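Local coordinates for cell wall binding protein cwp8 (PDB 5J6Q) that probably attaches to the cell wall of Clostridium difficile through three CWB2 modules, as a member of the family of S-layer-associated cell wall proteins, at residues K567-L572 / E589-F594. Numbering follows the deposited sequence.
With SO4 (sulfate ion), chain H.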
ATOM      1  N   LYS A 567       4.088   6.832 -26.594  1.00 45.97           N
ATOM      2  CA  LYS A 567       3.218   5.695 -26.749  1.00 42.71           C
ATOM      3  C   LYS A 567       3.889   4.421 -26.427  1.00 41.40           C
ATOM      4  O   LYS A 567       3.208   3.453 -26.112  1.00 43.46           O
ATOM      5  CB  LYS A 567       2.689   5.701 -28.187  1.00 44.80           C
ATOM      6  CG  LYS A 567       1.243   5.701 -28.262  1.00 51.31           C
ATOM      7  CD  LYS A 567       0.697   6.953 -27.666  1.00 49.11           C
ATOM      8  CE  LYS A 567      -0.694   6.642 -27.254  1.00 59.62           C
ATOM      9  NZ  LYS A 567      -1.615   7.640 -27.777  1.00 57.24           N
ATOM     10  N   ASN A 568       5.203   4.388 -26.494  1.00 41.59           N
ATOM     11  CA  ASN A 568       6.004   3.182 -26.177  1.00 43.78           C
ATOM     12  C   ASN A 568       6.381   3.135 -24.659  1.00 45.80           C
ATOM     13  O   ASN A 568       6.944   2.133 -24.254  1.00 41.23           O
ATOM     14  CB  ASN A 568       7.300   3.177 -27.027  1.00 42.52           C
ATOM     15  CG  ASN A 568       6.939   3.156 -28.550  1.00 49.45           C
ATOM     16  OD1 ASN A 568       6.251   2.243 -29.022  1.00 52.48           O
ATOM     17  ND2 ASN A 568       7.191   4.184 -29.338  1.00 43.40           N
ATOM     18  N   ALA A 569       6.020   4.191 -23.832  1.00 39.14           N
ATOM     19  CA  ALA A 569       6.440   4.205 -22.429  1.00 42.42           C
ATOM     20  C   ALA A 569       5.758   3.095 -21.628  1.00 37.81           C
ATOM     21  O   ALA A 569       4.580   3.047 -21.650  1.00 37.91           O
ATOM     22  CB  ALA A 569       6.127   5.559 -21.791  1.00 45.10           C
ATOM     23  N   THR A 570       6.501   2.196 -20.957  1.00 42.52           N
ATOM     24  CA  THR A 570       5.860   1.098 -20.228  1.00 43.74           C
ATOM     25  C   THR A 570       6.078   1.276 -18.767  1.00 47.83           C
ATOM     26  O   THR A 570       5.903   0.323 -18.001  1.00 49.63           O
ATOM     27  CB  THR A 570       6.399  -0.273 -20.721  1.00 49.90           C
ATOM     28  OG1 THR A 570       7.829  -0.302 -20.582  1.00 53.54           O
ATOM     29  CG2 THR A 570       5.993  -0.533 -22.199  1.00 52.13           C
ATOM     30  N   LYS A 571       6.372   2.546 -18.341  1.00 45.83           N
ATOM     31  CA  LYS A 571       6.649   2.859 -16.942  1.00 38.75           C
ATOM     32  C   LYS A 571       6.615   4.388 -16.720  1.00 35.99           C
ATOM     33  O   LYS A 571       7.217   5.171 -17.516  1.00 36.68           O
ATOM     34  CB  LYS A 571       8.070   2.303 -16.550  1.00 36.65           C
ATOM     35  CG  LYS A 571       8.249   2.131 -15.039  1.00 38.56           C
ATOM     36  CD  LYS A 571       9.681   1.864 -14.636  1.00 38.87           C
ATOM     37  CE  LYS A 571       9.660   1.320 -13.219  1.00 40.13           C
ATOM     38  NZ  LYS A 571      11.011   1.174 -12.599  1.00 37.49           N
ATOM     39  N   LEU A 572       5.939   4.821 -15.722  1.00 31.78           N
ATOM     40  CA  LEU A 572       5.923   6.266 -15.343  1.00 30.27           C
ATOM     41  C   LEU A 572       6.605   6.346 -13.969  1.00 32.01           C
ATOM     42  O   LEU A 572       6.170   5.684 -13.041  1.00 34.32           O
ATOM     43  CB  LEU A 572       4.486   6.696 -15.341  1.00 33.82           C
ATOM     44  CG  LEU A 572       4.187   8.126 -14.937  1.00 33.40           C
ATOM     45  CD1 LEU A 572       5.115   9.177 -15.638  1.00 37.83           C
ATOM     46  CD2 LEU A 572       2.741   8.297 -15.305  1.00 42.17           C
ATOM     47  N   GLU A 589      -2.907   7.901 -19.158  1.00 45.40           N
ATOM     48  CA  GLU A 589      -3.951   7.844 -20.133  1.00 48.49           C
ATOM     49  C   GLU A 589      -3.347   8.064 -21.548  1.00 52.92           C
ATOM     50  O   GLU A 589      -3.504   7.179 -22.388  1.00 51.66           O
ATOM     51  CB  GLU A 589      -5.024   8.907 -19.828  1.00 46.68           C
ATOM     52  CG  GLU A 589      -6.142   8.866 -20.841  1.00 53.06           C
ATOM     53  CD  GLU A 589      -7.051  10.080 -20.837  1.00 66.41           C
ATOM     54  OE1 GLU A 589      -7.074  10.887 -19.855  1.00 67.33           O
ATOM     55  OE2 GLU A 589      -7.752  10.240 -21.858  1.00 71.54           O
ATOM     56  N   LYS A 590      -2.660   9.216 -21.788  1.00 50.42           N
ATOM     57  CA  LYS A 590      -2.010   9.528 -23.064  1.00 45.97           C
ATOM     58  C   LYS A 590      -1.034   8.511 -23.572  1.00 47.75           C
ATOM     59  O   LYS A 590      -0.999   8.254 -24.799  1.00 48.88           O
ATOM     60  CB  LYS A 590      -1.308  10.863 -22.941  1.00 45.87           C
ATOM     61  CG  LYS A 590      -2.324  11.955 -22.597  1.00 33.03           C
ATOM     62  CD  LYS A 590      -3.093  12.414 -23.856  1.00 39.19           C
ATOM     63  CE  LYS A 590      -4.564  12.137 -23.667  1.00 52.09           C
ATOM     64  NZ  LYS A 590      -5.413  13.154 -24.336  1.00 59.02           N
ATOM     65  N   ILE A 591      -0.211   7.945 -22.712  1.00 44.50           N
ATOM     66  CA  ILE A 591       0.746   6.924 -23.196  1.00 44.64           C
ATOM     67  C   ILE A 591       0.177   5.525 -23.182  1.00 47.20           C
ATOM     68  O   ILE A 591       0.941   4.578 -23.448  1.00 49.79           O
ATOM     69  CB  ILE A 591       2.062   6.944 -22.370  1.00 47.41           C
ATOM     70  CG1 ILE A 591       1.845   6.334 -20.936  1.00 48.41           C
ATOM     71  CG2 ILE A 591       2.545   8.392 -22.260  1.00 50.14           C
ATOM     72  CD1 ILE A 591       3.045   6.554 -19.991  1.00 45.20           C
ATOM     73  N   ASN A 592      -1.148   5.364 -22.872  1.00 49.78           N
ATOM     74  CA  ASN A 592      -1.762   4.018 -22.834  1.00 58.55           C
ATOM     75  C   ASN A 592      -1.049   3.074 -21.894  1.00 59.22           C
ATOM     76  O   ASN A 592      -0.821   1.906 -22.208  1.00 58.97           O
ATOM     77  CB  ASN A 592      -1.723   3.350 -24.255  1.00 66.67           C
ATOM     78  CG  ASN A 592      -2.689   3.922 -25.254  1.00 67.37           C
ATOM     79  OD1 ASN A 592      -2.375   3.988 -26.462  1.00 74.52           O
ATOM     80  ND2 ASN A 592      -3.904   4.274 -24.892  1.00 68.21           N
ATOM     81  N   LEU A 593      -0.698   3.552 -20.734  1.00 56.13           N
ATOM     82  CA  LEU A 593       0.054   2.726 -19.815  1.00 47.69           C
ATOM     83  C   LEU A 593      -0.719   1.523 -19.238  1.00 43.17           C
ATOM     84  O   LEU A 593      -0.089   0.510 -18.999  1.00 41.23           O
ATOM     85  CB  LEU A 593       0.637   3.646 -18.675  1.00 48.04           C
ATOM     86  CG  LEU A 593       1.469   2.985 -17.631  1.00 45.32           C
ATOM     87  CD1 LEU A 593       2.792   2.519 -18.223  1.00 48.24           C
ATOM     88  CD2 LEU A 593       1.646   3.940 -16.477  1.00 47.23           C
ATOM     89  N   PHE A 594      -2.008   1.567 -19.073  1.00 45.54           N
ATOM     90  CA  PHE A 594      -2.607   0.426 -18.388  1.00 59.87           C
ATOM     91  C   PHE A 594      -3.239  -0.755 -19.177  1.00 70.04           C
ATOM     92  O   PHE A 594      -3.724  -0.604 -20.310  1.00 67.96           O
ATOM     93  CB  PHE A 594      -3.661   0.955 -17.430  1.00 61.62           C
ATOM     94  CG  PHE A 594      -2.968   1.582 -16.268  1.00 59.53           C
ATOM     95  CD1 PHE A 594      -3.144   2.924 -15.980  1.00 60.73           C
ATOM     96  CD2 PHE A 594      -2.139   0.833 -15.449  1.00 56.94           C
ATOM     97  CE1 PHE A 594      -2.514   3.503 -14.901  1.00 51.27           C
ATOM     98  CE2 PHE A 594      -1.513   1.415 -14.369  1.00 53.74           C
ATOM     99  CZ  PHE A 594      -1.699   2.742 -14.098  1.00 47.68           C
TER
HETATM  100  S   SO4 H 707      13.340   4.172 -12.447  1.00 75.60           S
HETATM  101  O1  SO4 H 707      13.086   5.620 -12.475  1.00 77.70           O
HETATM  102  O2  SO4 H 707      12.728   3.594 -11.098  1.00 69.86           O
HETATM  103  O3  SO4 H 707      12.798   3.351 -13.576  1.00 71.55           O
HETATM  104  O4  SO4 H 707      14.778   4.309 -12.520  1.00 75.77           O
HETATM  105  O   HOH W   1      -3.543   5.278 -29.007  1.00 72.17           O
HETATM  106  O   HOH W   2       2.658   1.889 -23.146  1.00 58.44           O
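Ala569 and Ile591 meet in the tightly packed part of this contact. CB of Ala569 points to the other segment and lies 3.7 Å from CD1 of Ile591. The Ile591 side chain reaches it with CG1 between the backbone N and the carbonyl carbon (chi1 73°). Next to it, Leu593 sets its two methyl groups on different parts of the loop. CD1 faces the backbone where Thr570 joins Lys571, 3.6 Å from the Thr570 C atom. CD2 lies 4.1 Å from CB of Leu572, a looser apolar touch. Outside the two segments, Val562 packs on Ile591 and Val286 on Leu593. The contact belongs to the third CWB2 module. It joins the loop leading into strand 572-575, which pairs with strand 286-289 in a parallel sheet, to the end of helix 581-590. That helix closes in a Schellman motif. Asn592, with positive phi (56°), is its C-prime residue. Leu593 N bonds back to Ala588 O, and Asn592 N bonds to Glu589 O. The turn brings Ile591 and Leu593 against the loop. The solvent side is polar, with no clear direct hydrogen bond across the two segments. There the Lys567 side chain bends at chi2 (64°) and crosses Asn592 at a slant. Its CE is 3.2 Å from OD1 of Asn592 and close to the carbonyl O of Lys590. Water 1 donates to OD1 of Asn592 and accepts a weak bond from NZ of Lys567, which also bonds weakly to the carbonyl of Glu563. Water 2 lies 2.7 Å from O of Ala569 and 3.2 Å from O of Ile591; with other acceptors nearby it may not donate to both at once. Lys571 is a separate case, a buried residue whose side chain leaves the contact. Its NZ forms salt bridges with Glu287 and Glu283, and bonds to O3 of a sulfate, probably from the crystallisation liquor, at 3.0 Å.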